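Local coordinates for entry-fusion complex associated protein OPG083 (Vaccinia virus, PDB 6CJ6) that serves in the poxvirus entry-fusion complex, which merges viral and cellular membranes and opens a pore that lets the virion core into the host cytoplasm, at residues Lys8-Leu13 with Lys156-Ile161; Leu13-Tyr18 with Leu136-Asn141; Gln120-Gly125 with Gly150-Val155; Glu68-Val73 with Ile89-Asp94. All blocks are in the same frame, centred on the assembly; numbering follows the deposited sequence.

Contact 1: residues Lys8-Leu13 with Lys156-Ile161. With PDO (1,3-propandiol), chain Z; EDO (1,2-ethanediol), chain N; EOH (ethanol), chain B.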
# COMPACT_ATOMS: atom_id res chain seq x y z
N LYS A 8 3.49 -15.13 3.66
CA LYS A 8 2.40 -14.23 3.31
C LYS A 8 1.89 -13.45 4.52
O LYS A 8 1.84 -13.97 5.64
CB LYS A 8 1.24 -15.01 2.68
CG LYS A 8 1.41 -15.25 1.19
CD LYS A 8 0.29 -16.09 0.63
CE LYS A 8 0.52 -16.35 -0.84
NZ LYS A 8 -0.43 -17.36 -1.36
N THR A 9 1.50 -12.20 4.27
CA THR A 9 0.91 -11.32 5.26
C THR A 9 -0.38 -10.74 4.70
O THR A 9 -0.78 -11.04 3.57
CB THR A 9 1.87 -10.18 5.64
OG1 THR A 9 1.93 -9.25 4.55
CG2 THR A 9 3.26 -10.71 5.94
N LEU A 10 -1.03 -9.88 5.49
CA LEU A 10 -2.26 -9.25 5.03
C LEU A 10 -2.02 -8.29 3.88
O LEU A 10 -2.91 -8.11 3.04
CB LEU A 10 -2.95 -8.52 6.19
CG LEU A 10 -3.99 -9.33 6.96
CD1 LEU A 10 -4.72 -8.44 7.95
CD2 LEU A 10 -4.97 -9.97 5.99
N TYR A 11 -0.84 -7.67 3.81
CA TYR A 11 -0.57 -6.76 2.70
C TYR A 11 -0.63 -7.48 1.36
O TYR A 11 -1.01 -6.88 0.35
CB TYR A 11 0.77 -6.04 2.89
CG TYR A 11 1.11 -5.13 1.73
CD1 TYR A 11 0.45 -3.92 1.56
CD2 TYR A 11 2.07 -5.49 0.79
CE1 TYR A 11 0.75 -3.09 0.49
CE2 TYR A 11 2.38 -4.66 -0.27
CZ TYR A 11 1.72 -3.46 -0.42
OH TYR A 11 2.02 -2.64 -1.47
N ASN A 12 -0.26 -8.76 1.33
CA ASN A 12 -0.40 -9.55 0.11
C ASN A 12 -1.84 -9.57 -0.37
O ASN A 12 -2.12 -9.35 -1.55
CB ASN A 12 0.11 -10.97 0.34
CG ASN A 12 1.60 -11.02 0.61
OD1 ASN A 12 2.03 -11.08 1.76
ND2 ASN A 12 2.39 -10.99 -0.46
N LEU A 13 -2.78 -9.83 0.55
CA LEU A 13 -4.19 -9.82 0.17
C LEU A 13 -4.63 -8.43 -0.27
O LEU A 13 -5.40 -8.29 -1.23
CB LEU A 13 -5.05 -10.32 1.34
CG LEU A 13 -4.67 -11.70 1.89
CD1 LEU A 13 -5.67 -12.15 2.94
CD2 LEU A 13 -4.57 -12.71 0.76
N LYS A 156 3.47 -0.47 6.00
CA LYS A 156 4.11 -0.55 7.30
C LYS A 156 3.18 -1.06 8.40
O LYS A 156 3.65 -1.33 9.51
CB LYS A 156 4.70 0.82 7.67
CG LYS A 156 5.63 1.38 6.61
CD LYS A 156 6.28 2.67 7.05
CE LYS A 156 7.37 2.40 8.07
NZ LYS A 156 7.92 3.66 8.63
N SER A 157 1.88 -1.22 8.12
CA SER A 157 0.94 -1.76 9.08
C SER A 157 0.50 -3.17 8.72
O SER A 157 0.65 -4.09 9.54
CB SER A 157 -0.27 -0.83 9.22
OG SER A 157 -1.17 -1.30 10.21
N LEU A 158 -0.04 -3.38 7.52
CA LEU A 158 -0.50 -4.71 7.12
C LEU A 158 0.65 -5.70 6.98
O LEU A 158 0.41 -6.91 7.01
CB LEU A 158 -1.28 -4.64 5.81
CG LEU A 158 -2.59 -3.86 5.76
CD1 LEU A 158 -3.26 -4.06 4.42
CD2 LEU A 158 -3.53 -4.28 6.87
N ASN A 159 1.88 -5.22 6.81
CA ASN A 159 3.03 -6.11 6.66
C ASN A 159 3.36 -6.86 7.94
O ASN A 159 4.02 -7.90 7.88
CB ASN A 159 4.25 -5.31 6.24
CG ASN A 159 5.20 -6.11 5.40
OD1 ASN A 159 4.80 -7.07 4.74
ND2 ASN A 159 6.47 -5.73 5.41
N LYS A 160 2.94 -6.34 9.08
CA LYS A 160 3.25 -6.94 10.37
C LYS A 160 2.26 -8.03 10.77
O LYS A 160 2.46 -8.67 11.80
CB LYS A 160 3.28 -5.86 11.45
CG LYS A 160 4.30 -4.75 11.21
CD LYS A 160 4.08 -3.60 12.19
CE LYS A 160 5.15 -2.53 12.06
NZ LYS A 160 4.84 -1.34 12.90
N ILE A 161 1.21 -8.26 9.99
CA ILE A 161 0.13 -9.17 10.36
C ILE A 161 0.25 -10.43 9.51
O ILE A 161 0.08 -10.37 8.28
CB ILE A 161 -1.25 -8.52 10.21
CG1 ILE A 161 -1.29 -7.20 10.99
CG2 ILE A 161 -2.34 -9.46 10.69
CD1 ILE A 161 -2.60 -6.47 10.85
C1 PDO Z . 0.53 0.55 13.21
O1 PDO Z . -0.76 0.14 12.75
C2 PDO Z . 0.73 2.03 12.91
C3 PDO Z . 1.58 2.70 13.98
O3 PDO Z . 1.21 4.08 14.10
C1 EDO N . 9.19 1.30 11.32
O1 EDO N . 7.93 1.95 11.09
C2 EDO N . 10.30 2.09 10.65
O2 EDO N . 11.36 1.20 10.28
C1 EOH B . 4.55 2.44 12.31
C2 EOH B . 5.44 3.53 11.95
O EOH B . 4.24 1.61 11.20
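This is a buried contact between the start of helix 10-24 and the end of helix 145-158, where T9, L10 and Y11 meet L158, N159 and I161. One backbone bond joins the two. L10 N donates to I161 O at 3.0 Å. The donor N lies nearly in line with the carbonyl C=O, though the bond is bent (149°). The type I beta turn from L158 to I161 brings that carbonyl to the helix start. T9 CB also comes close to this oxygen, 3.2 Å from I161 O. T9 is the N-cap of helix 10-24, and T9 and N12 form a capping box. T9 N donates to N12 OD1 at 2.8 Å in a nearly straight bond (172°). T9 OG1 accepts a weak bond from Y11 N. The T9 chi1 of 73° sets OG1 between the backbone N and the carbonyl carbon. N159 OD1 comes to 3.6 Å from T9 OG1, but it is buried with no polar partner in the model. The rest is apolar. L10 CD1 touches I161 CG2 at 3.8 Å, and the two side chains cross obliquely. Y11 CB packs on L158 CB at 3.8 Å, and L10 CB also nears L158 CB. The Y11 ring runs on from there toward strand 133-141, where its OH bonds to Q138 O. L158 also touches I85 of helix 79-89 and I74 of helix 59-74.

Contact 2: residues Leu13-Tyr18 with Leu136-Asn141. With PDO (1,3-propandiol), chain X; MOH (methanol), chain C.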
# COMPACT_ATOMS: atom_id res chain seq x y z
N LEU A 13 -2.78 -9.83 0.55
CA LEU A 13 -4.19 -9.82 0.17
C LEU A 13 -4.63 -8.43 -0.27
O LEU A 13 -5.40 -8.29 -1.23
CB LEU A 13 -5.05 -10.32 1.34
CG LEU A 13 -4.67 -11.70 1.89
CD1 LEU A 13 -5.67 -12.15 2.94
CD2 LEU A 13 -4.57 -12.71 0.76
N PHE A 14 -4.15 -7.39 0.41
CA PHE A 14 -4.54 -6.03 0.06
C PHE A 14 -4.05 -5.65 -1.33
O PHE A 14 -4.81 -5.17 -2.17
CB PHE A 14 -4.02 -5.04 1.10
CG PHE A 14 -4.03 -3.60 0.64
CD1 PHE A 14 -5.18 -2.84 0.73
CD2 PHE A 14 -2.89 -3.02 0.11
CE1 PHE A 14 -5.19 -1.52 0.31
CE2 PHE A 14 -2.89 -1.70 -0.31
CZ PHE A 14 -4.05 -0.95 -0.22
N ILE A 15 -2.75 -5.86 -1.59
CA ILE A 15 -2.19 -5.39 -2.85
C ILE A 15 -2.76 -6.17 -4.03
O ILE A 15 -3.00 -5.61 -5.10
CB ILE A 15 -0.65 -5.40 -2.81
CG1 ILE A 15 -0.09 -4.58 -3.98
CG2 ILE A 15 -0.09 -6.81 -2.82
CD1 ILE A 15 -0.55 -3.14 -3.99
N ASP A 16 -3.01 -7.47 -3.85
CA ASP A 16 -3.63 -8.25 -4.91
C ASP A 16 -5.01 -7.71 -5.26
O ASP A 16 -5.37 -7.62 -6.43
CB ASP A 16 -3.71 -9.72 -4.50
CG ASP A 16 -2.35 -10.39 -4.46
OD1 ASP A 16 -1.38 -9.77 -4.94
OD2 ASP A 16 -2.25 -11.53 -3.95
N SER A 17 -5.78 -7.33 -4.23
CA SER A 17 -7.06 -6.67 -4.47
C SER A 17 -6.86 -5.32 -5.13
O SER A 17 -7.58 -4.96 -6.08
CB SER A 17 -7.80 -6.50 -3.14
OG SER A 17 -8.88 -5.59 -3.27
N TYR A 18 -5.90 -4.54 -4.64
CA TYR A 18 -5.70 -3.19 -5.15
C TYR A 18 -5.19 -3.21 -6.58
O TYR A 18 -5.57 -2.35 -7.39
CB TYR A 18 -4.73 -2.44 -4.23
CG TYR A 18 -4.48 -1.00 -4.62
CD1 TYR A 18 -5.54 -0.14 -4.90
CD2 TYR A 18 -3.19 -0.50 -4.69
CE1 TYR A 18 -5.31 1.17 -5.25
CE2 TYR A 18 -2.96 0.82 -5.04
CZ TYR A 18 -4.02 1.65 -5.32
OH TYR A 18 -3.79 2.95 -5.67
N LEU A 136 7.14 -11.51 0.07
CA LEU A 136 6.84 -10.76 -1.14
C LEU A 136 6.15 -9.46 -0.77
O LEU A 136 5.17 -9.45 -0.02
CB LEU A 136 5.95 -11.59 -2.06
CG LEU A 136 5.49 -10.87 -3.33
CD1 LEU A 136 6.67 -10.68 -4.28
CD2 LEU A 136 4.35 -11.61 -4.01
N LEU A 137 6.66 -8.35 -1.31
CA LEU A 137 6.16 -7.01 -0.98
C LEU A 137 6.03 -6.23 -2.29
O LEU A 137 6.97 -5.57 -2.73
CB LEU A 137 7.09 -6.32 -0.00
CG LEU A 137 6.44 -5.39 1.02
CD1 LEU A 137 5.35 -6.14 1.75
CD2 LEU A 137 7.49 -4.88 1.99
N GLN A 138 4.86 -6.32 -2.92
CA GLN A 138 4.59 -5.63 -4.17
C GLN A 138 4.31 -4.15 -3.89
O GLN A 138 3.33 -3.82 -3.21
CB GLN A 138 3.41 -6.27 -4.88
CG GLN A 138 3.69 -7.65 -5.41
CD GLN A 138 2.46 -8.52 -5.45
OE1 GLN A 138 2.06 -9.10 -4.44
NE2 GLN A 138 1.84 -8.61 -6.62
N ILE A 139 5.17 -3.28 -4.40
CA ILE A 139 5.04 -1.84 -4.23
C ILE A 139 4.73 -1.24 -5.59
O ILE A 139 5.51 -1.39 -6.54
CB ILE A 139 6.31 -1.22 -3.62
CG1 ILE A 139 6.29 -1.33 -2.09
CG2 ILE A 139 6.45 0.24 -4.01
CD1 ILE A 139 6.57 -2.71 -1.56
N VAL A 140 3.59 -0.56 -5.70
CA VAL A 140 3.13 0.01 -6.96
C VAL A 140 3.16 1.53 -6.86
O VAL A 140 2.62 2.12 -5.92
CB VAL A 140 1.74 -0.51 -7.36
CG1 VAL A 140 0.75 -0.35 -6.22
CG2 VAL A 140 1.24 0.20 -8.61
N ASN A 141 3.82 2.16 -7.83
CA ASN A 141 3.85 3.62 -7.93
C ASN A 141 2.66 4.07 -8.77
O ASN A 141 2.50 3.62 -9.91
CB ASN A 141 5.14 4.07 -8.62
CG ASN A 141 5.16 5.57 -8.88
OD1 ASN A 141 4.67 6.35 -8.07
ND2 ASN A 141 5.71 5.96 -10.03
C1 PDO X . -9.95 -9.34 -4.47
O1 PDO X . -8.55 -9.40 -4.21
C2 PDO X . -10.40 -7.89 -4.52
C3 PDO X . -10.31 -7.34 -5.93
O3 PDO X . -10.58 -5.93 -5.92
C MOH C . -0.94 3.97 -4.76
O MOH C . 0.44 4.23 -4.55
O HOH W 1 -0.96 -9.50 -7.96
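I15 packs on Q138 and V140, and its side chain lies at the centre of the contact. The apolar touches are those of V140 with I15 and Y18. I15 CD1 lies 3.8 Å from V140 CG1, and the two side chains lie alongside, pointing opposite ways. Y18 adds its CE2, 4.1 Å from V140 CG1. I15 also meets oxygens of Q138. I15 CG1 is anti to the backbone N (chi1 -166°) and comes to 3.6 Å from Q138 O. I15 CG2 rests on the amide end of Q138, 3.5 Å from OE1. The polar part lies beside I15. D16 and Q138 cross at about a right angle, with carboxylate and amide planes 64° apart. Their oxygens D16 OD1 and Q138 OE1 are 3.5 Å apart and do not bond. A water joins the two groups instead. It donates to D16 OD1 at 3.1 Å and accepts from Q138 NE2 at 3.2 Å. On the far side of the helix, S17 OG bonds to E72 and S69 of helix 59-74. V140 also touches L151 of helix 145-158. The arrangement is that of an alpha-helix laid against a beta-sheet. Segments 13-18 and 136-141 run in roughly the same sense, 38° apart, with their axes 9.0 Å from each other.

Contact 3: residues Gln120-Gly125 with Gly150-Val155. With MOH (methanol), chain D.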
# COMPACT_ATOMS: atom_id res chain seq x y z
N GLN A 120 10.62 9.86 -5.38
CA GLN A 120 10.04 9.64 -4.06
C GLN A 120 10.77 8.50 -3.37
O GLN A 120 11.05 7.46 -3.99
CB GLN A 120 8.54 9.31 -4.18
CG GLN A 120 7.86 8.92 -2.87
CD GLN A 120 6.40 9.30 -2.85
OE1 GLN A 120 5.74 9.36 -3.89
NE2 GLN A 120 5.87 9.57 -1.65
N LYS A 121 11.09 8.69 -2.09
CA LYS A 121 11.58 7.63 -1.24
C LYS A 121 10.39 6.94 -0.58
O LYS A 121 9.40 7.60 -0.23
CB LYS A 121 12.51 8.20 -0.16
CG LYS A 121 13.03 7.18 0.85
CD LYS A 121 12.43 7.39 2.23
CE LYS A 121 12.87 8.71 2.84
NZ LYS A 121 12.32 8.92 4.20
N LEU A 122 10.47 5.62 -0.43
CA LEU A 122 9.40 4.84 0.17
C LEU A 122 9.96 3.95 1.27
O LEU A 122 10.92 3.21 1.04
CB LEU A 122 8.68 4.00 -0.88
CG LEU A 122 7.17 3.89 -0.66
CD1 LEU A 122 6.56 5.27 -0.52
CD2 LEU A 122 6.50 3.13 -1.79
N ASP A 123 9.35 4.02 2.45
CA ASP A 123 9.78 3.26 3.62
C ASP A 123 8.83 2.08 3.79
O ASP A 123 7.64 2.27 4.03
CB ASP A 123 9.76 4.16 4.86
CG ASP A 123 10.27 3.46 6.11
OD1 ASP A 123 10.65 2.27 6.04
OD2 ASP A 123 10.31 4.12 7.18
N ILE A 124 9.36 0.86 3.66
CA ILE A 124 8.53 -0.33 3.74
C ILE A 124 8.57 -0.92 5.15
O ILE A 124 8.01 -1.99 5.40
CB ILE A 124 8.92 -1.38 2.68
CG1 ILE A 124 10.32 -1.93 2.95
CG2 ILE A 124 8.81 -0.81 1.28
CD1 ILE A 124 10.67 -3.10 2.09
N GLY A 125 9.24 -0.23 6.07
CA GLY A 125 9.32 -0.71 7.43
C GLY A 125 10.19 -1.95 7.58
O GLY A 125 11.40 -1.89 7.37
N GLY A 150 0.04 6.99 0.96
CA GLY A 150 -1.01 6.13 1.46
C GLY A 150 -0.63 4.66 1.42
O GLY A 150 -0.86 3.92 2.38
N LEU A 151 -0.03 4.22 0.31
CA LEU A 151 0.42 2.84 0.22
C LEU A 151 1.49 2.55 1.27
O LEU A 151 1.50 1.47 1.88
CB LEU A 151 0.94 2.57 -1.19
CG LEU A 151 1.25 1.11 -1.54
CD1 LEU A 151 0.02 0.25 -1.38
CD2 LEU A 151 1.79 1.01 -2.96
N GLN A 152 2.40 3.50 1.50
CA GLN A 152 3.46 3.30 2.48
C GLN A 152 2.88 3.07 3.87
O GLN A 152 3.27 2.12 4.56
CB GLN A 152 4.41 4.50 2.48
CG GLN A 152 5.17 4.65 3.80
CD GLN A 152 6.30 5.66 3.72
OE1 GLN A 152 7.06 5.68 2.76
NE2 GLN A 152 6.41 6.49 4.75
N THR A 153 1.97 3.95 4.30
CA THR A 153 1.33 3.77 5.60
C THR A 153 0.67 2.40 5.70
O THR A 153 0.76 1.73 6.74
CB THR A 153 0.30 4.88 5.82
OG1 THR A 153 0.88 6.15 5.50
CG2 THR A 153 -0.16 4.90 7.28
N ILE A 154 0.02 1.96 4.62
CA ILE A 154 -0.64 0.66 4.62
C ILE A 154 0.37 -0.48 4.64
O ILE A 154 0.17 -1.50 5.32
CB ILE A 154 -1.62 0.57 3.44
CG1 ILE A 154 -2.80 1.52 3.66
CG2 ILE A 154 -2.10 -0.86 3.23
CD1 ILE A 154 -3.82 1.50 2.55
N VAL A 155 1.48 -0.35 3.90
CA VAL A 155 2.53 -1.36 3.94
C VAL A 155 3.02 -1.55 5.37
O VAL A 155 2.98 -2.66 5.92
CB VAL A 155 3.70 -1.00 3.00
CG1 VAL A 155 4.90 -1.89 3.30
CG2 VAL A 155 3.30 -1.15 1.55
C MOH D . 9.13 8.14 3.78
O MOH D . 8.73 8.22 2.43
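Strand 119-127 and helix 145-158 meet here in alpha/beta packing, with D123 and Q152 making the polar link. Segments 120-125 and 150-155 run nearly parallel, 14° apart, and their axes approach to 7.7 Å. D123 N donates to Q152 OE1 at 2.8 Å in an almost straight bond (177°). The N-H comes from above the amide plane, 54° out of it. The Q152 chain is extended beyond CG and carries the amide to the strand. Q152 CG also passes 3.4 Å from D123 O. L122 CD1 lies 3.3 Å from Q152 OE1, and these two side chains run side by side in opposed directions. A methanol, probably from the crystallisation liquor, sits beside the amide, its O 3.1 Å from Q152 OE1. Farther along, V155 CG1 packs on the backbone of I124, 3.8 Å from I124 O, and touches I124 CB. The D123 carboxylate has two more partners. Its OD1 accepts from G125 N at 2.9 Å, an Asx turn, while OD2 makes a salt bridge with K156. At the other end, Q120 and K121 line the pocket of a bound 2-(2-methoxyethoxy)ethanol, with Y110 and N114. L122 and I124 touch strand 133-141. On the helix, L151 and V155 reach Y11 of helix 10-24, and T153 meets L103 of helix 102-113.

Contact 4: residues Glu68-Val73 with Ile89-Asp94. With PDO (1,3-propandiol), chain E; PDO (1,3-propandiol), chain X.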
# COMPACT_ATOMS: atom_id res chain seq x y z
N GLU A 68 -11.18 0.88 -0.55
CA GLU A 68 -12.02 -0.29 -0.81
C GLU A 68 -11.27 -1.57 -0.47
O GLU A 68 -11.79 -2.45 0.23
CB GLU A 68 -12.46 -0.33 -2.28
CG GLU A 68 -13.33 0.82 -2.74
CD GLU A 68 -13.87 0.59 -4.15
OE1 GLU A 68 -14.39 -0.51 -4.42
OE2 GLU A 68 -13.77 1.52 -4.99
N SER A 69 -10.03 -1.69 -0.95
CA SER A 69 -9.24 -2.89 -0.71
C SER A 69 -8.95 -3.06 0.78
O SER A 69 -8.99 -4.18 1.30
CB SER A 69 -7.94 -2.84 -1.52
OG SER A 69 -8.20 -2.65 -2.90
N PHE A 70 -8.64 -1.97 1.47
CA PHE A 70 -8.35 -2.05 2.90
C PHE A 70 -9.54 -2.59 3.67
O PHE A 70 -9.40 -3.51 4.49
CB PHE A 70 -7.93 -0.68 3.43
CG PHE A 70 -7.69 -0.65 4.92
CD1 PHE A 70 -6.50 -1.11 5.45
CD2 PHE A 70 -8.66 -0.16 5.78
CE1 PHE A 70 -6.28 -1.09 6.81
CE2 PHE A 70 -8.44 -0.13 7.15
CZ PHE A 70 -7.25 -0.60 7.67
N ILE A 71 -10.72 -2.01 3.44
CA ILE A 71 -11.93 -2.50 4.10
C ILE A 71 -12.20 -3.95 3.73
O ILE A 71 -12.50 -4.79 4.58
CB ILE A 71 -13.12 -1.58 3.77
CG1 ILE A 71 -12.93 -0.21 4.42
CG2 ILE A 71 -14.43 -2.23 4.21
CD1 ILE A 71 -13.77 0.88 3.79
N GLU A 72 -12.07 -4.27 2.44
CA GLU A 72 -12.32 -5.63 1.98
C GLU A 72 -11.40 -6.63 2.66
O GLU A 72 -11.83 -7.72 3.05
CB GLU A 72 -12.14 -5.70 0.46
CG GLU A 72 -12.18 -7.11 -0.08
CD GLU A 72 -11.47 -7.24 -1.40
OE1 GLU A 72 -11.32 -6.22 -2.10
OE2 GLU A 72 -11.05 -8.37 -1.73
N VAL A 73 -10.12 -6.27 2.83
CA VAL A 73 -9.15 -7.21 3.37
C VAL A 73 -9.21 -7.26 4.89
O VAL A 73 -9.08 -8.32 5.50
CB VAL A 73 -7.74 -6.89 2.84
CG1 VAL A 73 -6.67 -7.43 3.78
CG2 VAL A 73 -7.57 -7.46 1.44
N ILE A 89 -4.03 3.59 10.91
CA ILE A 89 -3.79 4.03 9.54
C ILE A 89 -4.52 5.34 9.26
O ILE A 89 -4.01 6.21 8.55
CB ILE A 89 -4.15 2.92 8.54
CG1 ILE A 89 -3.09 1.81 8.59
CG2 ILE A 89 -4.26 3.48 7.12
CD1 ILE A 89 -3.20 0.80 7.47
N GLY A 90 -5.72 5.51 9.82
CA GLY A 90 -6.49 6.72 9.61
C GLY A 90 -7.64 6.53 8.64
O GLY A 90 -7.93 7.41 7.83
N ILE A 91 -8.30 5.38 8.72
CA ILE A 91 -9.44 5.04 7.87
C ILE A 91 -10.63 4.71 8.76
O ILE A 91 -10.50 3.90 9.69
CB ILE A 91 -9.11 3.87 6.93
CG1 ILE A 91 -8.01 4.26 5.94
CG2 ILE A 91 -10.35 3.40 6.19
CD1 ILE A 91 -7.55 3.13 5.05
N ASP A 92 -11.78 5.32 8.48
CA ASP A 92 -13.00 5.05 9.21
C ASP A 92 -13.75 3.91 8.52
O ASP A 92 -14.08 4.02 7.34
CB ASP A 92 -13.88 6.30 9.28
CG ASP A 92 -14.95 6.21 10.35
OD1 ASP A 92 -15.59 5.15 10.48
OD2 ASP A 92 -15.15 7.22 11.06
N LEU A 93 -14.02 2.84 9.26
CA LEU A 93 -14.69 1.68 8.66
C LEU A 93 -16.17 1.92 8.40
O LEU A 93 -16.81 1.09 7.74
CB LEU A 93 -14.48 0.45 9.54
CG LEU A 93 -13.02 0.04 9.75
CD1 LEU A 93 -12.92 -1.09 10.76
CD2 LEU A 93 -12.37 -0.35 8.44
N ASP A 94 -16.74 3.03 8.90
CA ASP A 94 -18.14 3.34 8.64
C ASP A 94 -18.34 4.25 7.44
O ASP A 94 -19.36 4.11 6.74
CB ASP A 94 -18.78 3.98 9.88
CG ASP A 94 -19.01 2.98 11.00
OD1 ASP A 94 -19.34 1.81 10.70
OD2 ASP A 94 -18.85 3.36 12.18
C1 PDO E . -17.99 8.04 11.83
O1 PDO E . -17.92 6.70 11.31
C2 PDO E . -18.26 7.98 13.33
C3 PDO E . -17.52 9.09 14.06
O3 PDO E . -17.52 8.82 15.47
C1 PDO X . -9.95 -9.34 -4.47
O1 PDO X . -8.55 -9.40 -4.21
C2 PDO X . -10.40 -7.89 -4.52
C3 PDO X . -10.31 -7.34 -5.93
O3 PDO X . -10.58 -5.93 -5.92
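F70 lays one ring face under the tip of I91. I91 CD1 is 4.0 Å from the ring centroid and 28° off the ring normal, a CH-pi contact over the face. Its nearest ring atom is F70 CD2, at 3.5 Å. I91 CG2 follows, 4.0 Å from the same CD2. The two side chains pass each other pointing opposite ways. F70 CG is anti to the backbone N (chi1 176°), which carries CG toward the 89-94 side. The ring meets I89 tip to tip, with F70 CE1 3.7 Å from I89 CD1. L93 approaches the ring obliquely, with its CD2 4.1 Å from F70 CE2. The same methyl lies 4.1 Å from I71 CG1, so L93 bridges two neighbouring residues of the helix. Three apolar side chains thus touch the ring.

Two backbone features mark segment 89-94. G90 is the first residue after helix 79-89 to leave helical angles. Its phi is positive (104°), and a CB there would be jammed against the carbonyl O of I89. D92 points away from the helix. Its OD1 accepts from D94 N at 2.9 Å, an Asx turn around L93. The D92 carboxylate also lies close to a bound 1,3-propandiol. This loop leads from helix 79-89 to helix 102-113, and G90 shares a backbone hydrogen bond with L103. F70 and L93 both touch A86 of helix 79-89. I89 reaches I154 and S157 of helix 145-158, while S69 packs on F14 and Y18 of helix 10-24.

Helix 10-24 comes early in the chain and takes part in contacts 1 and 2, which share L13. Contact 1 closes the longest loop, from 8-13 to 156-161, and the other three nest inside it. Contact 2 closes the next, to strand 133-141, and holds contact 4 within it. Contact 4 closes a short loop round helix 79-89. Contact 3 opens after contact 4 has closed, and it crosses contact 2, since 120-125 lies before 136-141 and 150-155 after it. Together they tie helices 10-24 and 145-158 to strands 119-127 and 133-141. Contact 4 adds helix 59-74, which packs against helix 10-24.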